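PDB 3GKQ: terminal oxygenase component of carbazole 1,9a-dioxygenase from Sphingomonas, which serves as the Rieske non-heme iron oxygenase that dioxygenates carbazole at its 1 and 9a positions, probably with electrons delivered by a putidaredoxin-type ferredoxin. Local coordinates for residues A[12-17]-A[352-357]; A[66-71]-A[122-127]; A[168-173]-A[293-298]; A[193-198]-A[320-325]. All coordinates share one frame; numbering follows the deposited sequence.

Interaction 1: residues A[12-17]-A[352-357]; sequences ERRTRA and REEVLF
The C-terminal part of the N-terminal helix, within residues 12-17, passes the spot where helix 349-353 ends and the chain unwinds at Glu354, the backbones coming nearest where Thr15 CA lies 7.2 Å from Arg352 CA. A salt bridge from Arg14 on the N-terminal helix to Glu354, just past helix 349-353, ties these remote parts together. Arg14 CG is anti to its backbone N and the chain stays extended to NE, so that NH2 reaches Glu354 OE2 at 2.6 Å. The N-H...O angle is 154°, and the oxygen lies in the guanidinium plane but offers its anti lone pair, with the carboxylate turned 89° from the guanidinium. Glu354 is held from other sides, OE2 by Arg367 and OE1 by the hydroxyl of Tyr345, while Arg14 NH1 donates to the carbonyl of Trp351. An alanine in place of Arg14, without the ion pair and the bond to Trp351, would probably loosen the helix end. Just beyond, Phe357 sets its ring edge-to-face with His74 and Trp98 of the second subunit, two residues of that subunit's Rieske cluster pocket, placing the contact beside a subunit interface. Arg352, bent at chi2 (-71°), brings NH1 to 2.7 Å from Thr15 OG1, a close approach with poor hydrogen-bond geometry; OG1 is hydrogen-bonded to Ala11 O instead. At the guanidinium edge, Leu356 CD1 sits 3.5 Å from Arg14 NH2.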
loop_
_atom_site.group_PDB
_atom_site.type_symbol
_atom_site.label_atom_id
_atom_site.label_comp_id
_atom_site.label_asym_id
_atom_site.label_seq_id
_atom_site.Cartn_x
_atom_site.Cartn_y
_atom_site.Cartn_z
ATOM N N GLU A 12 10.143 28.969 -11.622
ATOM C CA GLU A 12 10.227 28.599 -13.030
ATOM C C GLU A 12 11.555 29.084 -13.598
ATOM O O GLU A 12 12.276 28.322 -14.239
ATOM C CB GLU A 12 9.058 29.210 -13.813
ATOM C CG GLU A 12 9.017 28.849 -15.303
ATOM C CD GLU A 12 10.129 29.513 -16.111
ATOM O OE1 GLU A 12 10.354 30.728 -15.922
ATOM O OE2 GLU A 12 10.766 28.824 -16.939
ATOM N N ARG A 13 11.879 30.350 -13.356
ATOM C CA ARG A 13 13.127 30.921 -13.854
ATOM C C ARG A 13 14.344 30.214 -13.288
ATOM O O ARG A 13 15.337 30.019 -13.985
ATOM C CB ARG A 13 13.231 32.412 -13.515
ATOM C CG ARG A 13 12.504 33.329 -14.479
ATOM C CD ARG A 13 13.015 34.755 -14.343
ATOM N NE ARG A 13 12.868 35.268 -12.981
ATOM C CZ ARG A 13 11.697 35.498 -12.392
ATOM N NH1 ARG A 13 10.563 35.262 -13.042
ATOM N NH2 ARG A 13 11.659 35.969 -11.151
ATOM N N ARG A 14 14.267 29.839 -12.018
ATOM C CA ARG A 14 15.380 29.165 -11.369
ATOM C C ARG A 14 15.625 27.738 -11.863
ATOM O O ARG A 14 16.771 27.328 -12.030
ATOM C CB ARG A 14 15.173 29.145 -9.851
ATOM C CG ARG A 14 16.177 28.262 -9.133
ATOM C CD ARG A 14 16.134 28.397 -7.615
ATOM N NE ARG A 14 16.982 27.374 -7.004
ATOM C CZ ARG A 14 16.635 26.094 -6.876
ATOM N NH1 ARG A 14 15.446 25.679 -7.300
ATOM N NH2 ARG A 14 17.488 25.223 -6.358
ATOM N N THR A 15 14.559 26.987 -12.108
ATOM C CA THR A 15 14.696 25.598 -12.545
ATOM C C THR A 15 14.666 25.397 -14.060
ATOM O O THR A 15 14.864 24.284 -14.550
ATOM C CB THR A 15 13.592 24.733 -11.926
ATOM O OG1 THR A 15 12.320 25.182 -12.399
ATOM C CG2 THR A 15 13.619 24.841 -10.406
ATOM N N ARG A 16 14.428 26.482 -14.789
ATOM C CA ARG A 16 14.339 26.460 -16.245
ATOM C C ARG A 16 15.406 25.624 -16.956
ATOM O O ARG A 16 15.081 24.747 -17.753
ATOM C CB ARG A 16 14.385 27.897 -16.778
ATOM C CG ARG A 16 14.213 28.014 -18.283
ATOM C CD ARG A 16 14.283 29.473 -18.721
ATOM N NE ARG A 16 13.182 30.251 -18.162
ATOM C CZ ARG A 16 13.066 31.571 -18.268
ATOM N NH1 ARG A 16 13.988 32.278 -18.915
ATOM N NH2 ARG A 16 12.026 32.186 -17.720
ATOM N N ALA A 17 16.673 25.904 -16.670
ATOM C CA ALA A 17 17.782 25.199 -17.305
ATOM C C ALA A 17 17.840 23.691 -17.054
ATOM O O ALA A 17 18.566 22.983 -17.750
ATOM C CB ALA A 17 19.104 25.847 -16.903
ATOM N N ARG A 352 11.998 22.951 -6.269
ATOM C CA ARG A 352 11.650 24.363 -6.117
ATOM C C ARG A 352 11.908 24.894 -4.707
ATOM O O ARG A 352 12.255 26.059 -4.534
ATOM C CB ARG A 352 10.167 24.585 -6.430
ATOM C CG ARG A 352 9.557 23.575 -7.390
ATOM C CD ARG A 352 10.055 23.757 -8.808
ATOM N NE ARG A 352 9.505 22.735 -9.697
ATOM C CZ ARG A 352 9.563 22.786 -11.024
ATOM N NH1 ARG A 352 10.147 23.814 -11.626
ATOM N NH2 ARG A 352 9.035 21.808 -11.748
ATOM N N GLU A 353 11.730 24.040 -3.705
ATOM C CA GLU A 353 11.885 24.461 -2.314
ATOM C C GLU A 353 13.264 24.315 -1.682
ATOM O O GLU A 353 13.519 24.893 -0.627
ATOM C CB GLU A 353 10.865 23.731 -1.440
ATOM C CG GLU A 353 9.425 24.053 -1.766
ATOM C CD GLU A 353 8.463 23.308 -0.868
ATOM O OE1 GLU A 353 8.614 23.398 0.371
ATOM O OE2 GLU A 353 7.556 22.634 -1.395
ATOM N N GLU A 354 14.143 23.536 -2.301
ATOM C CA GLU A 354 15.489 23.347 -1.765
ATOM C C GLU A 354 16.177 24.708 -1.640
ATOM O O GLU A 354 15.875 25.630 -2.398
ATOM C CB GLU A 354 16.308 22.448 -2.703
ATOM C CG GLU A 354 16.646 23.116 -4.047
ATOM C CD GLU A 354 17.232 22.156 -5.081
ATOM O OE1 GLU A 354 17.398 20.954 -4.788
ATOM O OE2 GLU A 354 17.527 22.615 -6.201
ATOM N N VAL A 355 17.081 24.836 -0.672
ATOM C CA VAL A 355 17.845 26.070 -0.485
ATOM C C VAL A 355 19.305 25.650 -0.607
ATOM O O VAL A 355 19.907 25.141 0.343
ATOM C CB VAL A 355 17.611 26.702 0.903
ATOM C CG1 VAL A 355 18.531 27.903 1.083
ATOM C CG2 VAL A 355 16.159 27.139 1.043
ATOM N N LEU A 356 19.875 25.864 -1.787
ATOM C CA LEU A 356 21.248 25.459 -2.058
ATOM C C LEU A 356 22.324 26.448 -1.620
ATOM O O LEU A 356 22.055 27.636 -1.448
ATOM C CB LEU A 356 21.401 25.182 -3.552
ATOM C CG LEU A 356 20.385 24.202 -4.145
ATOM C CD1 LEU A 356 20.686 23.990 -5.620
ATOM C CD2 LEU A 356 20.449 22.883 -3.391
ATOM N N PHE A 357 23.542 25.948 -1.410
ATOM C CA PHE A 357 24.636 26.842 -1.057
ATOM C C PHE A 357 25.825 26.624 -1.995
ATOM O O PHE A 357 25.761 25.792 -2.910
ATOM C CB PHE A 357 25.003 26.752 0.450
ATOM C CG PHE A 357 25.674 25.471 0.887
ATOM C CD1 PHE A 357 25.418 24.258 0.259
ATOM C CD2 PHE A 357 26.519 25.482 1.999
ATOM C CE1 PHE A 357 25.990 23.072 0.735
ATOM C CE2 PHE A 357 27.094 24.304 2.485
ATOM C CZ PHE A 357 26.832 23.095 1.855
#

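Interaction 2: residues A[66-71]-A[122-127]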
loop_
_atom_site.group_PDB
_atom_site.type_symbol
_atom_site.label_atom_id
_atom_site.label_comp_id
_atom_site.label_asym_id
_atom_site.label_seq_id
_atom_site.Cartn_x
_atom_site.Cartn_y
_atom_site.Cartn_z
ATOM N N HIS A 66 22.143 -12.623 -24.293
ATOM C CA HIS A 66 21.039 -12.093 -25.083
ATOM C C HIS A 66 20.011 -11.503 -24.124
ATOM O O HIS A 66 19.920 -11.919 -22.967
ATOM C CB HIS A 66 20.401 -13.196 -25.928
ATOM C CG HIS A 66 21.308 -13.738 -26.989
ATOM N ND1 HIS A 66 21.749 -12.975 -28.049
ATOM C CD2 HIS A 66 21.877 -14.957 -27.138
ATOM C CE1 HIS A 66 22.551 -13.701 -28.807
ATOM N NE2 HIS A 66 22.647 -14.907 -28.277
ATOM N N ALA A 67 19.245 -10.531 -24.610
ATOM C CA ALA A 67 18.233 -9.871 -23.793
ATOM C C ALA A 67 16.954 -9.637 -24.595
ATOM O O ALA A 67 16.990 -9.063 -25.681
ATOM C CB ALA A 67 18.780 -8.544 -23.276
ATOM N N ILE A 68 15.829 -10.084 -24.046
ATOM C CA ILE A 68 14.532 -9.937 -24.691
ATOM C C ILE A 68 13.513 -9.388 -23.692
ATOM O O ILE A 68 13.701 -9.490 -22.477
ATOM C CB ILE A 68 13.993 -11.302 -25.197
ATOM C CG1 ILE A 68 13.871 -12.271 -24.014
ATOM C CG2 ILE A 68 14.916 -11.872 -26.283
ATOM C CD1 ILE A 68 13.252 -13.625 -24.355
ATOM N N ALA A 69 12.434 -8.809 -24.212
ATOM C CA ALA A 69 11.369 -8.290 -23.363
ATOM C C ALA A 69 10.811 -9.480 -22.583
ATOM O O ALA A 69 10.535 -10.534 -23.163
ATOM C CB ALA A 69 10.274 -7.660 -24.222
ATOM N N ASP A 70 10.635 -9.307 -21.275
ATOM C CA ASP A 70 10.137 -10.380 -20.417
ATOM C C ASP A 70 8.608 -10.417 -20.357
ATOM O O ASP A 70 8.008 -10.340 -19.285
ATOM C CB ASP A 70 10.730 -10.213 -19.011
ATOM C CG ASP A 70 10.550 -11.444 -18.136
ATOM O OD1 ASP A 70 10.101 -12.492 -18.644
ATOM O OD2 ASP A 70 10.881 -11.364 -16.930
ATOM N N ARG A 71 7.980 -10.546 -21.522
ATOM C CA ARG A 71 6.526 -10.603 -21.607
ATOM C C ARG A 71 6.088 -11.264 -22.907
ATOM O O ARG A 71 6.521 -10.867 -23.990
ATOM C CB ARG A 71 5.922 -9.199 -21.537
ATOM C CG ARG A 71 4.402 -9.205 -21.543
ATOM C CD ARG A 71 3.827 -7.838 -21.184
ATOM N NE ARG A 71 4.001 -6.867 -22.256
ATOM C CZ ARG A 71 3.706 -5.573 -22.142
ATOM N NH1 ARG A 71 3.225 -5.096 -20.996
ATOM N NH2 ARG A 71 3.880 -4.757 -23.176
ATOM N N HIS A 122 5.671 -12.382 -35.730
ATOM C CA HIS A 122 5.922 -11.501 -34.598
ATOM C C HIS A 122 7.300 -11.722 -34.006
ATOM O O HIS A 122 7.953 -12.734 -34.268
ATOM C CB HIS A 122 4.881 -11.751 -33.504
ATOM C CG HIS A 122 3.466 -11.715 -33.989
ATOM N ND1 HIS A 122 2.779 -10.540 -34.200
ATOM C CD2 HIS A 122 2.607 -12.715 -34.302
ATOM C CE1 HIS A 122 1.556 -10.816 -34.619
ATOM N NE2 HIS A 122 1.426 -12.130 -34.689
ATOM N N ALA A 123 7.730 -10.769 -33.188
ATOM C CA ALA A 123 9.017 -10.857 -32.530
ATOM C C ALA A 123 9.010 -10.015 -31.264
ATOM O O ALA A 123 8.482 -8.900 -31.243
ATOM C CB ALA A 123 10.129 -10.383 -33.466
ATOM N N LEU A 124 9.580 -10.578 -30.208
ATOM C CA LEU A 124 9.705 -9.900 -28.928
ATOM C C LEU A 124 10.740 -8.814 -29.164
ATOM O O LEU A 124 11.577 -8.942 -30.058
ATOM C CB LEU A 124 10.252 -10.872 -27.884
ATOM C CG LEU A 124 9.413 -11.484 -26.763
ATOM C CD1 LEU A 124 7.947 -11.547 -27.111
ATOM C CD2 LEU A 124 9.986 -12.864 -26.468
ATOM N N LYS A 125 10.690 -7.743 -28.383
ATOM C CA LYS A 125 11.695 -6.703 -28.539
ATOM C C LYS A 125 12.995 -7.242 -27.956
ATOM O O LYS A 125 12.982 -7.939 -26.937
ATOM C CB LYS A 125 11.313 -5.431 -27.779
ATOM C CG LYS A 125 12.473 -4.447 -27.706
ATOM C CD LYS A 125 12.182 -3.248 -26.837
ATOM C CE LYS A 125 13.486 -2.538 -26.482
ATOM N NZ LYS A 125 14.322 -2.228 -27.679
ATOM N N THR A 126 14.111 -6.932 -28.606
ATOM C CA THR A 126 15.412 -7.368 -28.120
ATOM C C THR A 126 16.190 -6.120 -27.708
ATOM O O THR A 126 15.933 -5.035 -28.212
ATOM C CB THR A 126 16.213 -8.117 -29.205
ATOM O OG1 THR A 126 16.497 -7.230 -30.293
ATOM C CG2 THR A 126 15.419 -9.312 -29.723
ATOM N N TYR A 127 17.124 -6.278 -26.780
ATOM C CA TYR A 127 17.934 -5.159 -26.315
ATOM C C TYR A 127 19.396 -5.379 -26.661
ATOM O O TYR A 127 19.951 -6.446 -26.387
ATOM C CB TYR A 127 17.825 -4.993 -24.794
ATOM C CG TYR A 127 16.453 -4.613 -24.281
ATOM C CD1 TYR A 127 15.400 -5.524 -24.306
ATOM C CD2 TYR A 127 16.215 -3.339 -23.753
ATOM C CE1 TYR A 127 14.142 -5.183 -23.817
ATOM C CE2 TYR A 127 14.960 -2.986 -23.263
ATOM C CZ TYR A 127 13.930 -3.912 -23.297
ATOM O OH TYR A 127 12.687 -3.571 -22.820
HETATM O O HOH W 1 20.413 -9.031 -27.183
#
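Two backbone hydrogen bonds carry this contact in the Rieske domain: Tyr127 N donates to Ala67 O at 3.0 Å, and Ala69 N donates to Lys125 O at 2.9 Å. The first donor stands above the carbonyl plane, whereas the second lies nearly along its C=O axis. Between them Ile68 and Thr126 make a single beta bridge, flanked by CA-H...O contacts from Thr126 to Ala67 O and from Ile68 to Lys125 O. A water continues the link between the two backbones, accepting from Ala67 N and donating to Tyr127 O at 2.7 Å. The apolar contacts are few: Ala67 CB meets Tyr127 CB at 4.0 Å, and the Ile68 and Leu124 side chains cross obliquely, CD1 meeting CD2 at 4.0 Å. Tyr127 turns a ring edge to the backbone of Ala69, while Lys125 CE lies over one ring face, toward the rim. The Tyr127 hydroxyl is hydrogen-bonded to Glu54. Strand 64-69 is the outer strand of a three-stranded antiparallel sheet, paired through Ile68 with Leu57 of strand 54-61, so residues 122-127 dock along its other side, just before strand 129-132.

Interaction 3: residues A[168-173]-A[293-298]; sequences RVVDAN and GHHLYL. With FE2 (Fe (II) ion), chain I.
His295 and Val170 lie side by side, pointing the same way, and Val170 CB sits over one face of the imidazole, 3.7 Å from its centroid, as a CH-pi contact. In its own plane the same ring directs ND1 at Ala172 O, 2.8 Å away and nearly straight at 175°. With CG between the backbone N and the carbonyl carbon (chi1 67°), the ring lies where it makes both contacts; an alanine here, without the imidazole and its bond to Ala172 O, would probably unsettle the turn that follows the strand. Strands 161-170 and 294-304 are antiparallel neighbours: Arg168 with Tyr297 and Val170 with His295 are hydrogen-bonded pairs, the straightest of the backbone bonds running from Val170 N to His295 O at 2.8 Å. Arg168 runs alongside Tyr297, its NE 3.6 Å from CD2 at the ring edge, while Asp332 takes its NH1 in a salt bridge and Glu285 binds the Tyr297 hydroxyl. Ile335 and Arg338 of helix 332-346 lie against the sheet face that carries Arg168, Val170 and Tyr297. Asp171, in an inverse gamma turn, stands beside His294 with carboxylate and ring 82° apart. His294 NE2 binds an iron(II) at 2.3 Å, distinct from the iron of His186, His190 and Asp334; Asp171 OD1 lies 3.1 Å from it, long for a direct bond. Because Asp291 engages ND1 of His294, that nitrogen is probably protonated, keeping the NE2 lone pair for the iron.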
loop_
_atom_site.group_PDB
_atom_site.type_symbol
_atom_site.label_atom_id
_atom_site.label_comp_id
_atom_site.label_asym_id
_atom_site.label_seq_id
_atom_site.Cartn_x
_atom_site.Cartn_y
_atom_site.Cartn_z
ATOM N N ARG A 168 23.213 -3.269 -5.206
ATOM C CA ARG A 168 22.128 -3.430 -4.246
ATOM C C ARG A 168 20.987 -2.535 -4.705
ATOM O O ARG A 168 21.215 -1.526 -5.374
ATOM C CB ARG A 168 22.574 -2.992 -2.843
ATOM C CG ARG A 168 22.620 -1.475 -2.654
ATOM C CD ARG A 168 23.181 -1.066 -1.286
ATOM N NE ARG A 168 24.644 -1.040 -1.272
ATOM C CZ ARG A 168 25.384 -0.678 -0.225
ATOM N NH1 ARG A 168 24.802 -0.307 0.913
ATOM N NH2 ARG A 168 26.709 -0.673 -0.319
ATOM N N VAL A 169 19.761 -2.900 -4.355
ATOM C CA VAL A 169 18.627 -2.080 -4.734
ATOM C C VAL A 169 18.435 -1.059 -3.622
ATOM O O VAL A 169 18.474 -1.402 -2.443
ATOM C CB VAL A 169 17.351 -2.928 -4.903
ATOM C CG1 VAL A 169 17.563 -3.972 -5.993
ATOM C CG2 VAL A 169 17.012 -3.607 -3.599
ATOM N N VAL A 170 18.262 0.202 -3.999
ATOM C CA VAL A 170 18.064 1.265 -3.024
ATOM C C VAL A 170 16.640 1.809 -3.143
ATOM O O VAL A 170 16.144 2.024 -4.254
ATOM C CB VAL A 170 19.079 2.405 -3.249
ATOM C CG1 VAL A 170 18.805 3.557 -2.284
ATOM C CG2 VAL A 170 20.494 1.873 -3.055
ATOM N N ASP A 171 15.990 2.028 -2.001
ATOM C CA ASP A 171 14.621 2.534 -1.984
ATOM C C ASP A 171 14.525 4.035 -2.222
ATOM O O ASP A 171 14.041 4.779 -1.373
ATOM C CB ASP A 171 13.935 2.196 -0.657
ATOM C CG ASP A 171 13.838 0.706 -0.415
ATOM O OD1 ASP A 171 13.453 -0.032 -1.348
ATOM O OD2 ASP A 171 14.138 0.272 0.716
ATOM N N ALA A 172 14.991 4.478 -3.378
ATOM C CA ALA A 172 14.920 5.888 -3.720
ATOM C C ALA A 172 15.059 6.034 -5.222
ATOM O O ALA A 172 15.567 5.136 -5.901
ATOM C CB ALA A 172 16.034 6.669 -3.016
ATOM N N ASN A 173 14.587 7.164 -5.733
ATOM C CA ASN A 173 14.687 7.463 -7.149
ATOM C C ASN A 173 16.171 7.538 -7.494
ATOM O O ASN A 173 16.988 7.945 -6.657
ATOM C CB ASN A 173 14.010 8.799 -7.452
ATOM C CG ASN A 173 14.092 9.165 -8.912
ATOM O OD1 ASN A 173 14.961 9.928 -9.325
ATOM N ND2 ASN A 173 13.190 8.603 -9.711
ATOM N N GLY A 293 10.566 4.574 -7.823
ATOM C CA GLY A 293 11.010 4.649 -6.442
ATOM C C GLY A 293 12.234 3.843 -6.055
ATOM O O GLY A 293 12.595 3.809 -4.878
ATOM N N HIS A 294 12.877 3.194 -7.023
ATOM C CA HIS A 294 14.055 2.384 -6.720
ATOM C C HIS A 294 15.131 2.481 -7.787
ATOM O O HIS A 294 14.846 2.752 -8.961
ATOM C CB HIS A 294 13.684 0.900 -6.590
ATOM C CG HIS A 294 12.482 0.641 -5.739
ATOM N ND1 HIS A 294 11.201 0.944 -6.147
ATOM C CD2 HIS A 294 12.366 0.103 -4.500
ATOM C CE1 HIS A 294 10.347 0.603 -5.197
ATOM N NE2 HIS A 294 11.029 0.090 -4.189
ATOM N N HIS A 295 16.372 2.264 -7.373
ATOM C CA HIS A 295 17.471 2.241 -8.319
ATOM C C HIS A 295 18.467 1.175 -7.909
ATOM O O HIS A 295 18.521 0.760 -6.744
ATOM C CB HIS A 295 18.164 3.612 -8.468
ATOM C CG HIS A 295 18.910 4.080 -7.255
ATOM N ND1 HIS A 295 18.300 4.752 -6.217
ATOM C CD2 HIS A 295 20.232 4.046 -6.955
ATOM C CE1 HIS A 295 19.212 5.121 -5.334
ATOM N NE2 HIS A 295 20.394 4.706 -5.759
ATOM N N LEU A 296 19.227 0.706 -8.886
ATOM C CA LEU A 296 20.242 -0.304 -8.651
ATOM C C LEU A 296 21.541 0.468 -8.418
ATOM O O LEU A 296 22.042 1.138 -9.318
ATOM C CB LEU A 296 20.360 -1.210 -9.881
ATOM C CG LEU A 296 21.218 -2.479 -9.861
ATOM C CD1 LEU A 296 22.681 -2.105 -9.828
ATOM C CD2 LEU A 296 20.835 -3.347 -8.664
ATOM N N TYR A 297 22.056 0.394 -7.198
ATOM C CA TYR A 297 23.297 1.074 -6.848
ATOM C C TYR A 297 24.443 0.102 -7.127
ATOM O O TYR A 297 24.632 -0.875 -6.406
ATOM C CB TYR A 297 23.253 1.485 -5.372
ATOM C CG TYR A 297 24.535 2.069 -4.817
ATOM C CD1 TYR A 297 25.306 2.957 -5.568
ATOM C CD2 TYR A 297 24.955 1.764 -3.520
ATOM C CE1 TYR A 297 26.462 3.533 -5.045
ATOM C CE2 TYR A 297 26.113 2.335 -2.980
ATOM C CZ TYR A 297 26.859 3.220 -3.750
ATOM O OH TYR A 297 27.987 3.807 -3.222
ATOM N N LEU A 298 25.181 0.375 -8.199
ATOM C CA LEU A 298 26.299 -0.461 -8.639
ATOM C C LEU A 298 27.617 0.204 -8.240
ATOM O O LEU A 298 27.893 1.331 -8.650
ATOM C CB LEU A 298 26.252 -0.607 -10.161
ATOM C CG LEU A 298 26.592 -1.919 -10.879
ATOM C CD1 LEU A 298 27.309 -1.569 -12.177
ATOM C CD2 LEU A 298 27.463 -2.823 -10.029
HETATM FE FE FE2 I . 10.505 -0.644 -2.074
HETATM O O HOH W 2 25.863 -1.645 -3.838
#

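Interaction 4: residues A[193-198]-A[320-325]; sequences SILLDG and EKWVEL
Leu325 is the knot of this helix-helix contact, in which the short helix 194-198 packs against the long helix 308-328, the axes of segments 194-198 and 320-325 lying 139° apart. Its CD2 methyl presses onto the backbone of the short helix, 3.4 Å from Leu195 CA, tighter than usual for two carbons, and it also touches Ile194 O. The CG1 of Ile194 closes on that same methyl at 3.7 Å. The other branch, CD1, meets Leu195 CD1 at 3.7 Å, the two leucines crossing at about a right angle. Both torsions of Leu325 stand well off the staggered positions (chi1 -141°, chi2 -145°), possibly reflecting the tight fit. Leu195 CD1 further touches the edge of the Trp322 indole, 4.2 Å from CZ3, while Lys321 CD lies over one face of that ring. One step out, Ser193 caps the short helix: its OG accepts from Leu195 N at 3.2 Å and is also hydrogen-bonded to Gly329 O just past helix 308-328, so a single hydroxyl links the two helices' ends. The stretch 320-325 makes a wider pi-type turn. Leu195 follows closely on the iron ligand His190, yet its side chain stays about 10 Å from the active-site iron, so this is packing at some distance from the site. At the surface a water accepts from Lys321 NZ at 2.7 Å and donates to Gly198 O.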
loop_
_atom_site.group_PDB
_atom_site.type_symbol
_atom_site.label_atom_id
_atom_site.label_comp_id
_atom_site.label_asym_id
_atom_site.label_seq_id
_atom_site.Cartn_x
_atom_site.Cartn_y
_atom_site.Cartn_z
ATOM N N SER A 193 33.098 7.019 9.502
ATOM C CA SER A 193 33.378 5.793 8.758
ATOM C C SER A 193 34.610 5.035 9.247
ATOM O O SER A 193 35.638 5.635 9.551
ATOM C CB SER A 193 33.541 6.117 7.272
ATOM O OG SER A 193 33.859 4.952 6.534
ATOM N N ILE A 194 34.496 3.711 9.309
ATOM C CA ILE A 194 35.601 2.860 9.742
ATOM C C ILE A 194 36.751 2.918 8.742
ATOM O O ILE A 194 37.880 2.544 9.060
ATOM C CB ILE A 194 35.161 1.386 9.892
ATOM C CG1 ILE A 194 34.537 0.890 8.584
ATOM C CG2 ILE A 194 34.175 1.249 11.045
ATOM C CD1 ILE A 194 34.196 -0.592 8.584
ATOM N N LEU A 195 36.465 3.387 7.532
ATOM C CA LEU A 195 37.492 3.486 6.504
ATOM C C LEU A 195 38.560 4.523 6.841
ATOM O O LEU A 195 39.712 4.390 6.422
ATOM C CB LEU A 195 36.870 3.851 5.154
ATOM C CG LEU A 195 37.873 4.198 4.049
ATOM C CD1 LEU A 195 38.654 2.940 3.658
ATOM C CD2 LEU A 195 37.146 4.774 2.839
ATOM N N LEU A 196 38.171 5.555 7.586
ATOM C CA LEU A 196 39.082 6.636 7.947
ATOM C C LEU A 196 40.311 6.152 8.718
ATOM O O LEU A 196 41.436 6.294 8.239
ATOM C CB LEU A 196 38.323 7.699 8.747
ATOM C CG LEU A 196 37.041 8.189 8.054
ATOM C CD1 LEU A 196 36.442 9.351 8.836
ATOM C CD2 LEU A 196 37.354 8.621 6.619
ATOM N N ASP A 197 40.105 5.591 9.903
ATOM C CA ASP A 197 41.226 5.074 10.681
ATOM C C ASP A 197 41.727 3.815 9.983
ATOM O O ASP A 197 42.931 3.561 9.923
ATOM C CB ASP A 197 40.795 4.723 12.107
ATOM C CG ASP A 197 40.606 5.945 12.983
ATOM O OD1 ASP A 197 40.922 7.068 12.538
ATOM O OD2 ASP A 197 40.143 5.780 14.129
ATOM N N GLY A 198 40.786 3.045 9.443
ATOM C CA GLY A 198 41.117 1.808 8.758
ATOM C C GLY A 198 42.089 1.925 7.600
ATOM O O GLY A 198 42.726 0.940 7.232
ATOM N N GLU A 320 38.394 -9.566 0.295
ATOM C CA GLU A 320 38.826 -9.614 1.681
ATOM C C GLU A 320 38.931 -8.301 2.447
ATOM O O GLU A 320 38.849 -8.300 3.673
ATOM C CB GLU A 320 40.165 -10.350 1.753
ATOM C CG GLU A 320 40.051 -11.855 1.522
ATOM C CD GLU A 320 41.327 -12.461 0.960
ATOM O OE1 GLU A 320 42.426 -12.028 1.366
ATOM O OE2 GLU A 320 41.227 -13.379 0.115
ATOM N N LYS A 321 39.093 -7.184 1.748
ATOM C CA LYS A 321 39.245 -5.914 2.449
ATOM C C LYS A 321 38.291 -4.780 2.071
ATOM O O LYS A 321 37.482 -4.339 2.885
ATOM C CB LYS A 321 40.689 -5.424 2.284
ATOM C CG LYS A 321 41.012 -4.121 3.005
ATOM C CD LYS A 321 42.478 -3.747 2.796
ATOM C CE LYS A 321 42.884 -2.535 3.622
ATOM N NZ LYS A 321 44.339 -2.213 3.461
ATOM N N TRP A 322 38.399 -4.317 0.834
ATOM C CA TRP A 322 37.612 -3.195 0.348
ATOM C C TRP A 322 36.088 -3.285 0.377
ATOM O O TRP A 322 35.419 -2.271 0.585
ATOM C CB TRP A 322 38.100 -2.834 -1.049
ATOM C CG TRP A 322 39.565 -2.540 -1.042
ATOM C CD1 TRP A 322 40.536 -3.189 -1.748
ATOM C CD2 TRP A 322 40.234 -1.539 -0.262
ATOM N NE1 TRP A 322 41.770 -2.655 -1.456
ATOM C CE2 TRP A 322 41.613 -1.641 -0.546
ATOM C CE3 TRP A 322 39.801 -0.565 0.650
ATOM C CZ2 TRP A 322 42.569 -0.807 0.049
ATOM C CZ3 TRP A 322 40.751 0.267 1.245
ATOM C CH2 TRP A 322 42.121 0.138 0.938
ATOM N N VAL A 323 35.530 -4.474 0.181
ATOM C CA VAL A 323 34.079 -4.609 0.207
ATOM C C VAL A 323 33.488 -4.169 1.547
ATOM O O VAL A 323 32.581 -3.337 1.584
ATOM C CB VAL A 323 33.636 -6.065 -0.104
ATOM C CG1 VAL A 323 32.177 -6.270 0.280
ATOM C CG2 VAL A 323 33.812 -6.353 -1.590
ATOM N N GLU A 324 34.012 -4.704 2.647
ATOM C CA GLU A 324 33.494 -4.355 3.966
ATOM C C GLU A 324 34.018 -3.040 4.541
ATOM O O GLU A 324 33.306 -2.357 5.280
ATOM C CB GLU A 324 33.785 -5.475 4.971
ATOM C CG GLU A 324 33.035 -6.774 4.722
ATOM C CD GLU A 324 31.530 -6.583 4.591
ATOM O OE1 GLU A 324 30.965 -5.697 5.275
ATOM O OE2 GLU A 324 30.906 -7.333 3.809
ATOM N N LEU A 325 35.254 -2.685 4.209
ATOM C CA LEU A 325 35.856 -1.462 4.732
ATOM C C LEU A 325 35.378 -0.186 4.036
ATOM O O LEU A 325 35.196 0.851 4.680
ATOM C CB LEU A 325 37.382 -1.539 4.616
ATOM C CG LEU A 325 38.284 -0.996 5.736
ATOM C CD1 LEU A 325 39.537 -0.409 5.095
ATOM C CD2 LEU A 325 37.580 0.064 6.564
HETATM O O HOH W 3 44.544 0.145 4.843
#

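In the fold
Interaction 3 lies nearest the centre of the chain, with most of its touching residues buried, whereas interactions 1, 2 and 4 sit more than 20 Å from it; in interaction 4 more touching residues are exposed than buried. Interactions 2 and 3 both rest on backbone hydrogen bonds at the edge strand of an antiparallel sheet, one in the Rieske domain and the other in the catalytic domain. Interaction 3 adds side-chain and metal chemistry. Interaction 4 is almost wholly apolar helix packing, and interaction 1 rests on an ion pair beside a subunit interface. The segments of interactions 3 and 4 alternate along the chain, strand 294-304 leading into helix 308-328, while interaction 1 encloses all the others in sequence.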